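Local structure of haloacid delahogenase-like family hydrolase (Xanthomonas campestris pv. campestris, 2PKE) at residues V16-D21 and D152-I157; L132-K135 and H140-Q143; I204-A209 and S234-A239. The protein is probably a magnesium-dependent phosphatase of the haloacid dehalogenase-like hydrolase family that binds a magnesium ion. All coordinates share one frame; numbering follows the deposited sequence.

Interaction 1. Residues V16-D21 and D152-I157; sequences VGFDGD and DLFPRI. With MG (magnesium ion), chain C.
The rings of F18 and F154 pack in an offset edge-to-face (T-shaped) pair, with the edge of F154 directed at the face of F18. Their planes lie 73° apart and their centroids 5.3 Å. The touching is concentrated on one corner of each ring. F154 CE1 lies 3.4 Å from F18 CD1, and F154 CZ is 3.7 Å from F18 CG. The two side chains leave their backbones toward each other and so meet midway between strand and loop. I124 of helix 117-125 touches F18, while V121 of the same helix and L132 of the neighbouring strand touch F154. This apolar ring contact is the tightly packed part. Away from it, D152 and P155 of the 152-157 loop are exposed, while beyond F18 the chain runs out into a polar, hydrated end. There D19 OD2 binds the magnesium ion at 2.0 Å and the backbone O of D21 binds it at 2.1 Å. N187 OD1 and waters 1, 2 and 3 complete six ligands, and water 1 also donates to D19 OD1. The run from F18 at the strand end into D19 and D21 is consistent with the DxDx(T/V) motif of haloacid dehalogenase-like hydrolases.

Interaction 2. Residues L132-K135 and H140-Q143; sequences LITK and HQEQ
In the beta-alpha-beta unit formed by strand 129-135, helix 138-148 and strand 157-160, T134 near the strand's end meets Q141 in the opening turns of the helix. The two side chains cross obliquely, and the contact is mostly van der Waals. T134 holds OG1 anti to its backbone N (chi1 -168°), which leaves the methyl CG2 in the crowded position between N and the carbonyl carbon and presents it to the glutamine. CG2 rests 3.5 Å from Q141 CG and 3.7 Å from Q141 CB, so the methyl lies alongside the aliphatic stem. A bend at chi2 (-66°) folds the Q141 amide back over the threonine, bringing OE1 also to 3.5 Å from T134 CG2. V159 of strand 157-160 touches both residues.

The amide has a different task at each end. Q141 NE2 donates a hydrogen bond to the carboxylate OD2 of D21, a residue whose backbone O binds magnesium; the glutamine thus probably helps to position that metal-site loop as a second-shell residue. K135 turns its CA-CB bond away from the helix, and its NZ forms a salt bridge with E162. The next residue after Q141, E142, is hydrogen-bonded through OE1 to S161 of the second subunit. Water 4 lies close to both T134 OG1 and Q141 OE1; its 2.4 Å separation from OG1 is doubtfully short, whereas it donates to OE1 at 2.8 Å.

Interaction 3. Residues I204-A209 and S234-A239; sequences IYTPYA and SGWPAA
A first torsion of -62° swings OG1 of T206 anti to the carbonyl carbon, where it meets the indole of W236, whose CG likewise lies beside its own backbone N. Although the CA-CB bond of W236 does not aim at segment 204-209, the ring reaches it, and the two side chains cross at about a right angle. W236 NE1 donates to T206 OG1 over 2.9 Å, and the bond is close to straight at 165°. The hydroxyl oxygen lies 6° out of the ring plane, so the N-H is met edge-on, which would help to hold the indole in its rotation. The same OG1 is also hydrogen-bonded to the carbonyl O of V230. With the indole N-H on one hand and a backbone carbonyl on the other, the buried hydroxyl serves as acceptor and donor at once, linking W236 of helix 236-250 to the loop after strand 227-229.

Apolar packing continues two residues earlier, on the strand. I204 sends its two branches to different partners: CG2 approaches W236 CD1 obliquely at 3.9 Å, while CD1 reaches A239 CB at 3.7 Å, one helical turn further on. The isoleucine is thus lodged between the tryptophan and the alanine, and its CD1 is also 4.0 Å from the backbone O of W236.

Helix 236-250 therefore lies against strand 202-205, with V230 touching both I204 and A239. The W236 indole extends further into the fold, packing on V117, A120 and I124 of helix 117-125, on I185 of strand 182-186 and on T23 beside the metal-binding loop.

All three are buried contacts in which a strand of one parallel sheet, or the residues following it, meets a helix or loop, though exposed residues flank interactions 1 and 3. Interactions 1 and 2 involve adjacent strands, joined where F18 O meets I133 N at 2.8 Å, and the D21 carboxylate links them again through Q141. Interaction 3 sits on the other side of strand 15-18, two strands along; it touches interaction 1 where F18 CE2 packs on W236 CE3 at 3.8 Å, and helix 117-125 packs on both. The chemistry differs with place: an edge-to-face aromatic pair behind the metal-binding strand end, a methyl-amide contact beside the metal site, and an indole-hydroxyl bond with aliphatic packing two strands along.

Interaction 1. Residues V16-D21 and D152-I157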
ATOM      1  N   VAL A  16       7.174  11.424 -17.841  1.00 20.82           N
ATOM      2  CA  VAL A  16       5.942  10.863 -18.344  1.00 19.42           C
ATOM      3  C   VAL A  16       5.474   9.817 -17.342  1.00 19.66           C
ATOM      4  O   VAL A  16       6.206   8.884 -17.017  1.00 21.94           O
ATOM      5  CB  VAL A  16       6.112  10.265 -19.722  1.00 21.60           C
ATOM      6  CG1 VAL A  16       4.766   9.715 -20.216  1.00 12.44           C
ATOM      7  CG2 VAL A  16       6.685  11.296 -20.702  1.00 15.34           C
ATOM      8  N   GLY A  17       4.258   9.997 -16.853  1.00 16.71           N
ATOM      9  CA  GLY A  17       3.683   9.098 -15.910  1.00 18.21           C
ATOM     10  C   GLY A  17       2.748   8.178 -16.640  1.00 20.44           C
ATOM     11  O   GLY A  17       2.144   8.583 -17.622  1.00 19.47           O
ATOM     12  N   PHE A  18       2.644   6.922 -16.173  1.00 18.29           N
ATOM     13  CA  PHE A  18       1.765   5.952 -16.754  1.00 17.96           C
ATOM     14  C   PHE A  18       0.874   5.397 -15.670  1.00 15.59           C
ATOM     15  O   PHE A  18       1.366   4.990 -14.609  1.00 20.17           O
ATOM     16  CB  PHE A  18       2.557   4.785 -17.352  1.00 21.22           C
ATOM     17  CG  PHE A  18       3.412   5.169 -18.524  1.00 17.07           C
ATOM     18  CD1 PHE A  18       4.655   5.726 -18.342  1.00 20.70           C
ATOM     19  CD2 PHE A  18       2.945   4.997 -19.810  1.00 19.52           C
ATOM     20  CE1 PHE A  18       5.435   6.086 -19.446  1.00 18.47           C
ATOM     21  CE2 PHE A  18       3.723   5.343 -20.888  1.00 16.00           C
ATOM     22  CZ  PHE A  18       4.974   5.889 -20.687  1.00 15.87           C
ATOM     23  N   ASP A  19      -0.410   5.284 -15.944  1.00 16.42           N
ATOM     24  CA  ASP A  19      -1.288   4.394 -15.163  1.00 16.77           C
ATOM     25  C   ASP A  19      -0.945   2.920 -15.437  1.00 19.22           C
ATOM     26  O   ASP A  19      -0.262   2.582 -16.414  1.00 21.54           O
ATOM     27  CB  ASP A  19      -2.749   4.686 -15.533  1.00 15.61           C
ATOM     28  CG  ASP A  19      -3.756   3.830 -14.800  1.00 19.40           C
ATOM     29  OD1 ASP A  19      -3.616   3.608 -13.568  1.00 23.09           O
ATOM     30  OD2 ASP A  19      -4.731   3.350 -15.463  1.00 19.99           O
ATOM     31  N   GLY A  20      -1.382   2.015 -14.568  1.00 21.63           N
ATOM     32  CA  GLY A  20      -1.153   0.579 -14.859  1.00 21.63           C
ATOM     33  C   GLY A  20      -2.403  -0.114 -15.392  1.00 20.85           C
ATOM     34  O   GLY A  20      -2.494  -0.467 -16.572  1.00 21.66           O
ATOM     35  N   ASP A  21      -3.348  -0.343 -14.503  1.00 22.81           N
ATOM     36  CA  ASP A  21      -4.537  -1.145 -14.806  1.00 20.44           C
ATOM     37  C   ASP A  21      -5.304  -0.528 -15.969  1.00 21.32           C
ATOM     38  O   ASP A  21      -5.683   0.661 -15.932  1.00 19.30           O
ATOM     39  CB  ASP A  21      -5.480  -1.184 -13.599  1.00 19.35           C
ATOM     40  CG  ASP A  21      -4.985  -2.037 -12.422  1.00 21.01           C
ATOM     41  OD1 ASP A  21      -4.198  -2.965 -12.536  1.00 23.54           O
ATOM     42  OD2 ASP A  21      -5.494  -1.805 -11.310  1.00 22.98           O
ATOM     43  N   ASP A 152      11.721  -3.707 -15.685  1.00 25.03           N
ATOM     44  CA  ASP A 152      12.955  -3.092 -16.124  1.00 26.62           C
ATOM     45  C   ASP A 152      12.763  -1.667 -16.606  1.00 24.91           C
ATOM     46  O   ASP A 152      13.715  -0.899 -16.555  1.00 29.56           O
ATOM     47  CB  ASP A 152      13.675  -3.936 -17.198  1.00 26.96           C
ATOM     48  CG  ASP A 152      12.864  -4.067 -18.469  1.00 27.52           C
ATOM     49  OD1 ASP A 152      11.646  -4.263 -18.394  1.00 24.95           O
ATOM     50  OD2 ASP A 152      13.461  -4.001 -19.551  1.00 31.59           O
ATOM     51  N   LEU A 153      11.571  -1.318 -17.110  1.00 22.84           N
ATOM     52  CA  LEU A 153      11.279   0.025 -17.555  1.00 22.44           C
ATOM     53  C   LEU A 153      10.721   0.935 -16.473  1.00 22.24           C
ATOM     54  O   LEU A 153      10.759   2.140 -16.626  1.00 24.26           O
ATOM     55  CB  LEU A 153      10.256   0.024 -18.709  1.00 21.69           C
ATOM     56  CG  LEU A 153      10.636  -0.699 -20.000  1.00 23.27           C
ATOM     57  CD1 LEU A 153       9.433  -0.850 -20.923  1.00 21.25           C
ATOM     58  CD2 LEU A 153      11.751   0.099 -20.682  1.00 29.56           C
ATOM     59  N   PHE A 154      10.198   0.371 -15.392  1.00 22.19           N
ATOM     60  CA  PHE A 154       9.590   1.153 -14.346  1.00 28.33           C
ATOM     61  C   PHE A 154      10.298   0.859 -13.045  1.00 34.99           C
ATOM     62  O   PHE A 154       9.779   0.132 -12.209  1.00 39.83           O
ATOM     63  CB  PHE A 154       8.106   0.864 -14.257  1.00 28.54           C
ATOM     64  CG  PHE A 154       7.331   1.426 -15.403  1.00 24.88           C
ATOM     65  CD1 PHE A 154       7.186   2.809 -15.516  1.00 23.79           C
ATOM     66  CD2 PHE A 154       6.753   0.586 -16.377  1.00 25.21           C
ATOM     67  CE1 PHE A 154       6.455   3.371 -16.589  1.00 27.56           C
ATOM     68  CE2 PHE A 154       6.027   1.133 -17.463  1.00 21.51           C
ATOM     69  CZ  PHE A 154       5.863   2.535 -17.548  1.00 27.70           C
ATOM     70  N   PRO A 155      11.503   1.413 -12.896  1.00 39.25           N
ATOM     71  CA  PRO A 155      12.162   1.441 -11.596  1.00 43.82           C
ATOM     72  C   PRO A 155      11.383   2.414 -10.634  1.00 43.78           C
ATOM     73  O   PRO A 155      11.024   2.034  -9.489  1.00 44.61           O
ATOM     74  CB  PRO A 155      13.591   1.919 -11.935  1.00 44.79           C
ATOM     75  CG  PRO A 155      13.451   2.742 -13.215  1.00 45.84           C
ATOM     76  CD  PRO A 155      12.266   2.125 -13.943  1.00 42.25           C
ATOM     77  N   ARG A 156      11.062   3.615 -11.136  1.00 40.15           N
ATOM     78  CA  ARG A 156      10.177   4.539 -10.408  1.00 37.77           C
ATOM     79  C   ARG A 156       8.709   4.065 -10.394  1.00 34.74           C
ATOM     80  O   ARG A 156       8.022   4.071 -11.455  1.00 29.34           O
ATOM     81  CB  ARG A 156      10.213   5.931 -11.050  1.00 39.72           C
ATOM     82  CG  ARG A 156      11.575   6.535 -11.223  1.00 43.33           C
ATOM     83  CD  ARG A 156      11.474   7.820 -12.005  1.00 47.28           C
ATOM     84  NE  ARG A 156      12.660   8.625 -11.765  1.00 50.63           N
ATOM     85  CZ  ARG A 156      13.776   8.564 -12.481  1.00 64.05           C
ATOM     86  NH1 ARG A 156      13.875   7.750 -13.531  1.00 71.14           N
ATOM     87  NH2 ARG A 156      14.807   9.336 -12.147  1.00 68.96           N
ATOM     88  N   ILE A 157       8.224   3.687  -9.205  1.00 32.42           N
ATOM     89  CA  ILE A 157       6.817   3.240  -9.018  1.00 33.20           C
ATOM     90  C   ILE A 157       6.140   3.861  -7.791  1.00 30.15           C
ATOM     91  O   ILE A 157       6.694   3.818  -6.690  1.00 28.38           O
ATOM     92  CB  ILE A 157       6.784   1.750  -8.897  1.00 31.49           C
ATOM     93  CG1 ILE A 157       5.377   1.279  -8.528  1.00 31.15           C
ATOM     94  CG2 ILE A 157       7.935   1.317  -7.993  1.00 42.00           C
ATOM     95  CD1 ILE A 157       5.330   0.203  -7.485  1.00 34.49           C
TER
HETATM   96 MG    MG C 300      -6.469   2.422 -15.210  1.00 19.59          MG
HETATM   97  O   HOH W   1      -5.753   2.208 -13.200  1.00 16.63           O
HETATM   98  O   HOH W   2      -7.281   4.368 -14.668  1.00 16.92           O
HETATM   99  O   HOH W   3      -8.313   1.490 -15.084  1.00 20.26           O

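Interaction 2. Residues L132-K135 and H140-Q143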
ATOM      1  N   LEU A 132       5.520   4.965 -13.056  1.00 21.07           N
ATOM      2  CA  LEU A 132       4.189   4.325 -12.993  1.00 16.38           C
ATOM      3  C   LEU A 132       3.475   4.888 -11.787  1.00 19.60           C
ATOM      4  O   LEU A 132       3.990   4.777 -10.684  1.00 21.83           O
ATOM      5  CB  LEU A 132       4.304   2.822 -12.833  1.00 22.27           C
ATOM      6  CG  LEU A 132       3.019   2.092 -13.235  1.00 22.77           C
ATOM      7  CD1 LEU A 132       3.375   0.724 -13.763  1.00 42.38           C
ATOM      8  CD2 LEU A 132       2.056   2.009 -12.088  1.00 31.99           C
ATOM      9  N   ILE A 133       2.306   5.493 -11.980  1.00 22.08           N
ATOM     10  CA  ILE A 133       1.534   6.045 -10.877  1.00 20.54           C
ATOM     11  C   ILE A 133       0.198   5.367 -10.879  1.00 22.67           C
ATOM     12  O   ILE A 133      -0.590   5.439 -11.847  1.00 19.14           O
ATOM     13  CB  ILE A 133       1.368   7.568 -10.953  1.00 21.36           C
ATOM     14  CG1 ILE A 133       2.755   8.199 -11.045  1.00 19.72           C
ATOM     15  CG2 ILE A 133       0.532   8.117  -9.748  1.00 16.68           C
ATOM     16  CD1 ILE A 133       2.793   9.741 -11.264  1.00 19.49           C
ATOM     17  N   THR A 134      -0.076   4.696  -9.781  1.00 19.62           N
ATOM     18  CA  THR A 134      -1.354   4.008  -9.637  1.00 22.78           C
ATOM     19  C   THR A 134      -1.971   4.132  -8.238  1.00 21.60           C
ATOM     20  O   THR A 134      -1.265   4.372  -7.305  1.00 21.67           O
ATOM     21  CB  THR A 134      -1.205   2.523  -9.946  1.00 24.87           C
ATOM     22  OG1 THR A 134      -2.529   1.982 -10.066  1.00 32.05           O
ATOM     23  CG2 THR A 134      -0.450   1.799  -8.841  1.00 21.34           C
ATOM     24  N   LYS A 135      -3.295   4.042  -8.133  1.00 26.93           N
ATOM     25  CA  LYS A 135      -3.946   3.986  -6.848  1.00 26.87           C
ATOM     26  C   LYS A 135      -4.296   2.550  -6.506  1.00 27.28           C
ATOM     27  O   LYS A 135      -4.261   1.660  -7.376  1.00 27.88           O
ATOM     28  CB  LYS A 135      -5.171   4.928  -6.759  1.00 27.77           C
ATOM     29  CG  LYS A 135      -6.399   4.509  -7.487  1.00 22.78           C
ATOM     30  CD  LYS A 135      -7.335   5.716  -7.664  1.00 25.81           C
ATOM     31  CE  LYS A 135      -8.601   5.348  -8.313  1.00 30.26           C
ATOM     32  NZ  LYS A 135      -9.439   6.580  -8.356  1.00 28.05           N
ATOM     33  N   HIS A 140      -0.471  -5.581  -4.289  1.00 18.29           N
ATOM     34  CA  HIS A 140      -0.984  -6.111  -5.535  1.00 22.28           C
ATOM     35  C   HIS A 140      -0.435  -5.367  -6.760  1.00 22.02           C
ATOM     36  O   HIS A 140      -0.059  -6.000  -7.755  1.00 22.37           O
ATOM     37  CB  HIS A 140      -2.493  -6.113  -5.507  1.00 18.13           C
ATOM     38  CG  HIS A 140      -3.120  -6.890  -6.623  1.00 24.72           C
ATOM     39  ND1 HIS A 140      -4.453  -6.771  -6.944  1.00 23.88           N
ATOM     40  CD2 HIS A 140      -2.612  -7.824  -7.461  1.00 22.66           C
ATOM     41  CE1 HIS A 140      -4.734  -7.579  -7.949  1.00 26.22           C
ATOM     42  NE2 HIS A 140      -3.636  -8.242  -8.272  1.00 19.86           N
ATOM     43  N   GLN A 141      -0.395  -4.044  -6.694  1.00 20.55           N
ATOM     44  CA  GLN A 141       0.174  -3.220  -7.799  1.00 20.47           C
ATOM     45  C   GLN A 141       1.661  -3.524  -8.009  1.00 21.57           C
ATOM     46  O   GLN A 141       2.137  -3.667  -9.140  1.00 18.49           O
ATOM     47  CB  GLN A 141      -0.070  -1.704  -7.570  1.00 22.60           C
ATOM     48  CG  GLN A 141      -1.544  -1.303  -7.599  1.00 24.67           C
ATOM     49  CD  GLN A 141      -2.130  -1.482  -8.947  1.00 28.86           C
ATOM     50  OE1 GLN A 141      -1.425  -1.375  -9.944  1.00 27.12           O
ATOM     51  NE2 GLN A 141      -3.435  -1.734  -9.007  1.00 22.00           N
ATOM     52  N   GLU A 142       2.396  -3.709  -6.915  1.00 22.99           N
ATOM     53  CA  GLU A 142       3.802  -4.099  -7.036  1.00 22.82           C
ATOM     54  C   GLU A 142       3.962  -5.463  -7.710  1.00 23.11           C
ATOM     55  O   GLU A 142       4.825  -5.659  -8.561  1.00 20.17           O
ATOM     56  CB  GLU A 142       4.450  -4.122  -5.678  1.00 25.15           C
ATOM     57  CG  GLU A 142       4.885  -2.757  -5.207  1.00 26.22           C
ATOM     58  CD  GLU A 142       5.532  -2.854  -3.839  1.00 31.67           C
ATOM     59  OE1 GLU A 142       5.456  -3.934  -3.223  1.00 35.49           O
ATOM     60  OE2 GLU A 142       6.091  -1.851  -3.381  1.00 39.70           O
ATOM     61  N   GLN A 143       3.080  -6.400  -7.366  1.00 22.71           N
ATOM     62  CA  GLN A 143       3.119  -7.715  -7.981  1.00 25.08           C
ATOM     63  C   GLN A 143       2.724  -7.663  -9.464  1.00 22.21           C
ATOM     64  O   GLN A 143       3.310  -8.375 -10.279  1.00 20.03           O
ATOM     65  CB  GLN A 143       2.317  -8.726  -7.166  1.00 23.41           C
ATOM     66  CG  GLN A 143       3.024  -9.196  -5.843  1.00 37.23           C
ATOM     67  CD  GLN A 143       4.556  -9.479  -5.971  1.00 48.25           C
ATOM     68  OE1 GLN A 143       5.347  -9.046  -5.129  1.00 53.73           O
ATOM     69  NE2 GLN A 143       4.963 -10.187  -7.030  1.00 47.52           N
TER
HETATM   70  O   HOH W   4      -2.846   0.255 -11.735  1.00 20.95           O

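Interaction 3. Residues I204-A209 and S234-A239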
ATOM      1  N   ILE A 204      -2.468  12.399 -21.642  1.00 19.51           N
ATOM      2  CA  ILE A 204      -2.816  11.517 -22.750  1.00 19.59           C
ATOM      3  C   ILE A 204      -3.887  10.511 -22.262  1.00 20.02           C
ATOM      4  O   ILE A 204      -3.679   9.768 -21.291  1.00 18.20           O
ATOM      5  CB  ILE A 204      -1.612  10.787 -23.283  1.00 18.57           C
ATOM      6  CG1 ILE A 204      -0.645  11.794 -23.946  1.00 22.21           C
ATOM      7  CG2 ILE A 204      -2.023   9.662 -24.252  1.00 15.80           C
ATOM      8  CD1 ILE A 204       0.753  11.178 -24.204  1.00 17.34           C
ATOM      9  N   TYR A 205      -5.003  10.523 -22.964  1.00 17.77           N
ATOM     10  CA  TYR A 205      -6.185   9.735 -22.678  1.00 19.20           C
ATOM     11  C   TYR A 205      -6.335   8.600 -23.671  1.00 20.17           C
ATOM     12  O   TYR A 205      -6.574   8.834 -24.849  1.00 22.92           O
ATOM     13  CB  TYR A 205      -7.383  10.609 -22.768  1.00 22.09           C
ATOM     14  CG  TYR A 205      -8.717   9.920 -22.550  1.00 18.75           C
ATOM     15  CD1 TYR A 205      -8.880   9.011 -21.518  1.00 27.57           C
ATOM     16  CD2 TYR A 205      -9.818  10.217 -23.351  1.00 25.89           C
ATOM     17  CE1 TYR A 205     -10.112   8.400 -21.295  1.00 18.96           C
ATOM     18  CE2 TYR A 205     -11.043   9.617 -23.156  1.00 23.05           C
ATOM     19  CZ  TYR A 205     -11.186   8.703 -22.129  1.00 26.62           C
ATOM     20  OH  TYR A 205     -12.401   8.100 -21.881  1.00 26.19           O
ATOM     21  N   THR A 206      -6.224   7.372 -23.163  1.00 22.64           N
ATOM     22  CA  THR A 206      -6.391   6.133 -23.944  1.00 21.88           C
ATOM     23  C   THR A 206      -7.430   5.236 -23.274  1.00 19.96           C
ATOM     24  O   THR A 206      -7.100   4.413 -22.410  1.00 21.81           O
ATOM     25  CB  THR A 206      -5.077   5.379 -24.092  1.00 22.43           C
ATOM     26  OG1 THR A 206      -4.159   6.204 -24.793  1.00 20.84           O
ATOM     27  CG2 THR A 206      -5.254   4.094 -24.897  1.00 20.06           C
ATOM     28  N   PRO A 207      -8.703   5.417 -23.651  1.00 21.48           N
ATOM     29  CA  PRO A 207      -9.749   4.637 -22.996  1.00 21.70           C
ATOM     30  C   PRO A 207      -9.631   3.124 -23.280  1.00 24.89           C
ATOM     31  O   PRO A 207      -9.155   2.728 -24.329  1.00 21.47           O
ATOM     32  CB  PRO A 207     -11.036   5.253 -23.556  1.00 24.08           C
ATOM     33  CG  PRO A 207     -10.652   5.858 -24.830  1.00 22.24           C
ATOM     34  CD  PRO A 207      -9.253   6.351 -24.639  1.00 23.26           C
ATOM     35  N   TYR A 208     -10.023   2.303 -22.301  1.00 31.02           N
ATOM     36  CA  TYR A 208      -9.954   0.863 -22.423  1.00 33.02           C
ATOM     37  C   TYR A 208     -11.333   0.378 -22.828  1.00 35.69           C
ATOM     38  O   TYR A 208     -12.301   0.676 -22.140  1.00 34.68           O
ATOM     39  CB  TYR A 208      -9.562   0.251 -21.090  1.00 35.79           C
ATOM     40  CG  TYR A 208      -9.288  -1.232 -21.185  1.00 36.10           C
ATOM     41  CD1 TYR A 208      -8.164  -1.701 -21.859  1.00 38.07           C
ATOM     42  CD2 TYR A 208     -10.148  -2.162 -20.607  1.00 39.06           C
ATOM     43  CE1 TYR A 208      -7.905  -3.041 -21.972  1.00 35.62           C
ATOM     44  CE2 TYR A 208      -9.889  -3.517 -20.707  1.00 40.82           C
ATOM     45  CZ  TYR A 208      -8.766  -3.944 -21.397  1.00 39.37           C
ATOM     46  OH  TYR A 208      -8.475  -5.288 -21.497  1.00 42.87           O
ATOM     47  N   ALA A 209     -11.433  -0.345 -23.941  1.00 40.69           N
ATOM     48  CA  ALA A 209     -12.766  -0.688 -24.528  1.00 43.30           C
ATOM     49  C   ALA A 209     -13.489  -1.772 -23.730  1.00 44.69           C
ATOM     50  O   ALA A 209     -12.905  -2.820 -23.412  1.00 46.03           O
ATOM     51  CB  ALA A 209     -12.641  -1.103 -26.011  1.00 42.91           C
ATOM     52  N   SER A 234       0.579   2.583 -29.419  1.00 20.03           N
ATOM     53  CA  SER A 234       1.545   2.904 -30.470  1.00 22.98           C
ATOM     54  C   SER A 234       1.569   4.424 -30.790  1.00 22.43           C
ATOM     55  O   SER A 234       2.596   4.977 -31.231  1.00 22.25           O
ATOM     56  CB  SER A 234       1.305   2.058 -31.739  1.00 24.32           C
ATOM     57  OG  SER A 234       0.059   2.339 -32.343  1.00 23.77           O
ATOM     58  N   GLY A 235       0.467   5.112 -30.491  1.00 24.98           N
ATOM     59  CA  GLY A 235       0.405   6.587 -30.643  1.00 20.61           C
ATOM     60  C   GLY A 235       0.974   7.425 -29.493  1.00 19.61           C
ATOM     61  O   GLY A 235       1.116   8.632 -29.619  1.00 17.63           O
ATOM     62  N   TRP A 236       1.375   6.786 -28.389  1.00 19.19           N
ATOM     63  CA  TRP A 236       1.778   7.529 -27.215  1.00 17.95           C
ATOM     64  C   TRP A 236       3.072   8.334 -27.415  1.00 21.06           C
ATOM     65  O   TRP A 236       3.142   9.457 -26.947  1.00 21.72           O
ATOM     66  CB  TRP A 236       1.985   6.619 -25.998  1.00 18.35           C
ATOM     67  CG  TRP A 236       0.756   5.979 -25.403  1.00 21.00           C
ATOM     68  CD1 TRP A 236      -0.522   6.341 -25.592  1.00 17.14           C
ATOM     69  CD2 TRP A 236       0.739   4.918 -24.442  1.00 18.03           C
ATOM     70  NE1 TRP A 236      -1.368   5.542 -24.852  1.00 22.14           N
ATOM     71  CE2 TRP A 236      -0.622   4.650 -24.140  1.00 16.54           C
ATOM     72  CE3 TRP A 236       1.733   4.089 -23.885  1.00 21.71           C
ATOM     73  CZ2 TRP A 236      -1.011   3.645 -23.249  1.00 19.35           C
ATOM     74  CZ3 TRP A 236       1.356   3.084 -23.019  1.00 19.34           C
ATOM     75  CH2 TRP A 236      -0.008   2.876 -22.686  1.00 21.94           C
ATOM     76  N   PRO A 237       4.125   7.727 -28.013  1.00 21.67           N
ATOM     77  CA  PRO A 237       5.386   8.464 -28.147  1.00 20.03           C
ATOM     78  C   PRO A 237       5.221   9.748 -28.982  1.00 19.00           C
ATOM     79  O   PRO A 237       5.676  10.822 -28.553  1.00 20.14           O
ATOM     80  CB  PRO A 237       6.332   7.420 -28.794  1.00 20.39           C
ATOM     81  CG  PRO A 237       5.713   6.082 -28.455  1.00 22.33           C
ATOM     82  CD  PRO A 237       4.262   6.333 -28.516  1.00 21.53           C
ATOM     83  N   ALA A 238       4.505   9.653 -30.101  1.00 17.89           N
ATOM     84  CA  ALA A 238       4.189  10.835 -30.940  1.00 20.50           C
ATOM     85  C   ALA A 238       3.407  11.910 -30.161  1.00 19.41           C
ATOM     86  O   ALA A 238       3.644  13.109 -30.310  1.00 20.54           O
ATOM     87  CB  ALA A 238       3.392  10.410 -32.216  1.00 20.02           C
ATOM     88  N   ALA A 239       2.487  11.461 -29.327  1.00 19.32           N
ATOM     89  CA  ALA A 239       1.637  12.348 -28.519  1.00 20.35           C
ATOM     90  C   ALA A 239       2.474  13.057 -27.489  1.00 19.30           C
ATOM     91  O   ALA A 239       2.305  14.240 -27.310  1.00 23.23           O
ATOM     92  CB  ALA A 239       0.444  11.582 -27.873  1.00 19.37           C
TER